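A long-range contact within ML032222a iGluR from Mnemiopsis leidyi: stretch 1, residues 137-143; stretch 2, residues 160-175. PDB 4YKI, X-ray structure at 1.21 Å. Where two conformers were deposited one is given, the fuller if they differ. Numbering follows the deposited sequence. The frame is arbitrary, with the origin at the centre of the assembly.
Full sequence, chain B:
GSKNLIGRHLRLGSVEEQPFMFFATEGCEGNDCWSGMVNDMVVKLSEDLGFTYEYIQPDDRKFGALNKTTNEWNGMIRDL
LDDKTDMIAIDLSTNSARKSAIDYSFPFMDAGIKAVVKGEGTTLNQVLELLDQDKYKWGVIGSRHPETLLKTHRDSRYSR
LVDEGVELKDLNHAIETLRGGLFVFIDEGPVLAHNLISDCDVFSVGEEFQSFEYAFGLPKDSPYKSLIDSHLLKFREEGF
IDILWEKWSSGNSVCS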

# COMPACT_ATOMS: atom_id res chain seq x y z
N LYS B 137 23.51 12.58 -20.20
CA LYS B 137 23.44 11.12 -20.19
C LYS B 137 22.50 10.70 -19.07
O LYS B 137 22.12 11.52 -18.24
CB LYS B 137 24.83 10.51 -20.02
CG LYS B 137 25.71 10.68 -21.25
CD LYS B 137 27.08 10.04 -21.10
CE LYS B 137 27.93 10.21 -22.35
NZ LYS B 137 27.26 9.68 -23.57
N TRP B 138 22.12 9.43 -19.05
CA TRP B 138 21.14 8.96 -18.09
C TRP B 138 21.27 7.47 -17.91
O TRP B 138 21.93 6.79 -18.71
CB TRP B 138 19.71 9.31 -18.55
CG TRP B 138 19.27 8.56 -19.77
CD1 TRP B 138 18.62 7.36 -19.79
CD2 TRP B 138 19.46 8.94 -21.13
NE1 TRP B 138 18.39 6.97 -21.09
CE2 TRP B 138 18.91 7.93 -21.93
CE3 TRP B 138 20.05 10.04 -21.75
CZ2 TRP B 138 18.90 8.00 -23.33
CZ3 TRP B 138 20.06 10.10 -23.14
CH2 TRP B 138 19.49 9.08 -23.91
N GLY B 139 20.64 6.94 -16.87
CA GLY B 139 20.64 5.51 -16.68
C GLY B 139 19.73 5.04 -15.58
O GLY B 139 19.22 5.81 -14.77
N VAL B 140 19.56 3.72 -15.57
CA VAL B 140 18.93 2.98 -14.51
C VAL B 140 19.85 1.83 -14.10
O VAL B 140 20.71 1.42 -14.87
CB VAL B 140 17.56 2.36 -14.94
CG1 VAL B 140 16.55 3.44 -15.22
CG2 VAL B 140 17.73 1.41 -16.15
N ILE B 141 19.65 1.31 -12.91
CA ILE B 141 20.44 0.18 -12.43
C ILE B 141 19.91 -1.09 -13.08
O ILE B 141 18.70 -1.34 -13.10
CB ILE B 141 20.38 0.09 -10.91
CG1 ILE B 141 21.02 1.33 -10.26
CG2 ILE B 141 21.01 -1.20 -10.41
CD1 ILE B 141 20.65 1.54 -8.80
N GLY B 142 20.81 -1.93 -13.58
CA GLY B 142 20.41 -3.18 -14.18
C GLY B 142 19.84 -4.17 -13.19
O GLY B 142 20.28 -4.28 -12.04
N SER B 143 18.83 -4.92 -13.64
CA SER B 143 18.19 -5.97 -12.84
C SER B 143 17.63 -5.44 -11.52
O SER B 143 17.78 -6.05 -10.45
CB SER B 143 19.15 -7.13 -12.61
OG SER B 143 19.48 -7.75 -13.84
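Stretch 2 (160-175) RLVDEGVELKDLNHAI

How do the two backbones run past each other? Stretch 1 is an extended strand from Lys137 to Ile141 that leaves into a loop at Gly142. Stretch 2 contains three elements in turn: it opens at Arg160, already inside a helix that begins earlier in the chain, passes through Gly165 into a short strand, Val166 to Leu168, and enters a second helix at Leu171. The first helix lies almost square to the strand of stretch 1, with a signed crossing angle of -98° and a closest axial approach of 7.6 Å. The two strands run in the same direction, their axes inclined at -35° and as close as 4.8 Å.

What holds the strands in register? Gly139 pairs with Val166, Val140 with Glu167 and Ile141 with Leu168, in parallel bridges. Val166 N donates to Trp138 O at 2.8 Å, Leu168 N to Val140 O at 3.1 Å, and Gly142 N to Leu168 O at 3.0 Å. The bond from Val140 N to Val166 O is weak, at 3.5 Å. Past the strand ends, a water lies 2.8 Å from Gly142 O and 2.8 Å from Lys169 O, bridging the two stretches.

How does Trp138 meet the first helix and the turn after it? Its chi1 is p, and although its CA-to-CB bond points sideways, the indole reaches stretch 2. At the ring edge, NE1 donates to Leu161 O at 2.8 Å, joining the ring to the helix backbone. Gly165 CA lies over one face, 3.8 Å from the centroid of the five-membered ring formed by Trp138 CG, CD1, NE1, CE2 and CD2. The missing side chain matters here: an ideal CB on Gly165 would stand 2.8 Å from Trp138 NE1, a clash.

Which side chains fill the two faces of the sheet? Ile141, Val166 and Leu168 share one face. There Gly139 leaves room for its neighbours, since an ideal CB on it would come within 2.3 Å of Val166 CG2. The end of the Ile141 side chain packs against the start of the second helix: its CG1 lies 4.0 Å from both Leu168 CB and Ala174 CB, and its CD1 is 4.3 Å from Leu171 CD1. That helix is capped by Asp170, whose OD1 accepts from His173 N at 2.9 Å. Val140 and Glu167 point to the other face, where Val140 CG2 packs 4.1 Å from Val162 CG2 of the first helix.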

# COMPACT_ATOMS: atom_id res chain seq x y z
N ARG B 160 13.16 2.51 -24.77
CA ARG B 160 14.27 3.24 -25.39
C ARG B 160 15.16 3.87 -24.34
O ARG B 160 16.38 3.85 -24.46
CB ARG B 160 13.79 4.34 -26.33
CG ARG B 160 13.23 3.88 -27.64
CD ARG B 160 13.05 5.04 -28.60
NE ARG B 160 14.33 5.70 -28.82
CZ ARG B 160 14.52 6.89 -29.37
NH1 ARG B 160 13.50 7.61 -29.84
NH2 ARG B 160 15.75 7.37 -29.45
N LEU B 161 14.56 4.47 -23.31
CA LEU B 161 15.36 5.08 -22.25
C LEU B 161 16.30 4.06 -21.63
O LEU B 161 17.46 4.36 -21.36
CB LEU B 161 14.49 5.65 -21.13
CG LEU B 161 13.85 7.00 -21.39
CD1 LEU B 161 13.02 7.39 -20.19
CD2 LEU B 161 14.87 8.11 -21.70
N VAL B 162 15.80 2.87 -21.35
CA VAL B 162 16.65 1.86 -20.76
C VAL B 162 17.73 1.42 -21.74
O VAL B 162 18.92 1.40 -21.39
CB VAL B 162 15.81 0.67 -20.29
CG1 VAL B 162 16.70 -0.49 -19.85
CG2 VAL B 162 14.89 1.11 -19.16
N ASP B 163 17.33 1.11 -22.96
CA ASP B 163 18.24 0.53 -23.96
C ASP B 163 19.34 1.49 -24.38
O ASP B 163 20.45 1.06 -24.68
CB ASP B 163 17.45 0.08 -25.19
CG ASP B 163 16.50 -1.10 -24.91
OD1 ASP B 163 16.65 -1.77 -23.87
OD2 ASP B 163 15.60 -1.34 -25.74
N GLU B 164 19.04 2.78 -24.35
CA GLU B 164 19.95 3.80 -24.85
C GLU B 164 20.67 4.54 -23.72
O GLU B 164 21.54 5.37 -23.99
CB GLU B 164 19.19 4.77 -25.75
CG GLU B 164 18.68 4.07 -27.02
CD GLU B 164 17.65 4.86 -27.78
OE1 GLU B 164 17.86 6.06 -28.00
OE2 GLU B 164 16.61 4.27 -28.15
N GLY B 165 20.36 4.19 -22.48
CA GLY B 165 21.01 4.77 -21.32
C GLY B 165 22.20 3.94 -20.88
O GLY B 165 22.54 2.92 -21.49
N VAL B 166 22.86 4.38 -19.82
CA VAL B 166 23.90 3.61 -19.16
C VAL B 166 23.26 2.54 -18.22
O VAL B 166 22.26 2.81 -17.56
CB VAL B 166 24.88 4.55 -18.40
CG1 VAL B 166 25.32 5.69 -19.28
CG2 VAL B 166 24.26 5.09 -17.13
N GLU B 167 23.75 1.30 -18.29
CA GLU B 167 23.40 0.27 -17.32
C GLU B 167 24.32 0.39 -16.11
O GLU B 167 25.50 0.03 -16.15
CB GLU B 167 23.53 -1.12 -17.94
CG GLU B 167 23.17 -2.28 -17.01
CD GLU B 167 23.44 -3.62 -17.66
OE1 GLU B 167 22.62 -4.05 -18.49
OE2 GLU B 167 24.49 -4.23 -17.36
N LEU B 168 23.77 0.89 -15.03
CA LEU B 168 24.49 1.13 -13.81
C LEU B 168 24.53 -0.16 -13.00
O LEU B 168 23.58 -0.96 -13.05
CB LEU B 168 23.76 2.25 -13.08
CG LEU B 168 23.72 3.58 -13.85
CD1 LEU B 168 22.64 4.46 -13.29
CD2 LEU B 168 25.10 4.23 -13.81
N LYS B 169 25.60 -0.38 -12.27
CA LYS B 169 25.80 -1.65 -11.59
C LYS B 169 24.96 -1.82 -10.33
O LYS B 169 24.46 -2.92 -10.04
CB LYS B 169 27.28 -1.78 -11.20
CG LYS B 169 27.66 -3.14 -10.65
CD LYS B 169 29.17 -3.28 -10.45
CE LYS B 169 29.63 -2.58 -9.18
NZ LYS B 169 31.03 -2.92 -8.81
N ASP B 170 24.85 -0.74 -9.55
CA ASP B 170 24.26 -0.77 -8.22
C ASP B 170 24.04 0.67 -7.78
O ASP B 170 24.36 1.61 -8.52
CB ASP B 170 25.14 -1.57 -7.23
CG ASP B 170 26.56 -1.04 -7.09
OD1 ASP B 170 26.86 0.13 -7.34
OD2 ASP B 170 27.42 -1.84 -6.65
N LEU B 171 23.46 0.85 -6.60
CA LEU B 171 23.10 2.18 -6.14
C LEU B 171 24.32 3.06 -5.95
O LEU B 171 24.29 4.25 -6.28
CB LEU B 171 22.30 2.08 -4.85
CG LEU B 171 21.72 3.39 -4.34
CD1 LEU B 171 20.79 4.05 -5.36
CD2 LEU B 171 20.97 3.10 -3.04
N ASN B 172 25.42 2.53 -5.42
CA ASN B 172 26.63 3.33 -5.26
C ASN B 172 27.15 3.84 -6.59
O ASN B 172 27.51 5.01 -6.71
CB ASN B 172 27.72 2.56 -4.53
CG ASN B 172 27.42 2.36 -3.06
OD1 ASN B 172 26.60 3.06 -2.47
ND2 ASN B 172 28.09 1.38 -2.45
N HIS B 173 27.21 2.98 -7.58
CA HIS B 173 27.67 3.34 -8.92
C HIS B 173 26.75 4.40 -9.52
O HIS B 173 27.22 5.37 -10.14
CB HIS B 173 27.70 2.10 -9.81
CG HIS B 173 28.22 2.34 -11.19
ND1 HIS B 173 27.72 1.68 -12.29
CD2 HIS B 173 29.19 3.17 -11.66
CE1 HIS B 173 28.35 2.09 -13.38
NE2 HIS B 173 29.25 2.99 -13.02
N ALA B 174 25.44 4.24 -9.34
CA ALA B 174 24.49 5.19 -9.87
C ALA B 174 24.67 6.56 -9.24
O ALA B 174 24.66 7.58 -9.94
CB ALA B 174 23.07 4.70 -9.65
N ILE B 175 24.79 6.61 -7.92
CA ILE B 175 24.94 7.89 -7.22
C ILE B 175 26.28 8.56 -7.58
O ILE B 175 26.33 9.78 -7.75
CB ILE B 175 24.72 7.74 -5.70
CG1 ILE B 175 23.25 7.41 -5.46
CG2 ILE B 175 25.16 9.00 -4.95
CD1 ILE B 175 22.86 7.10 -4.04
O HOH W 1 23.06 -4.17 -12.17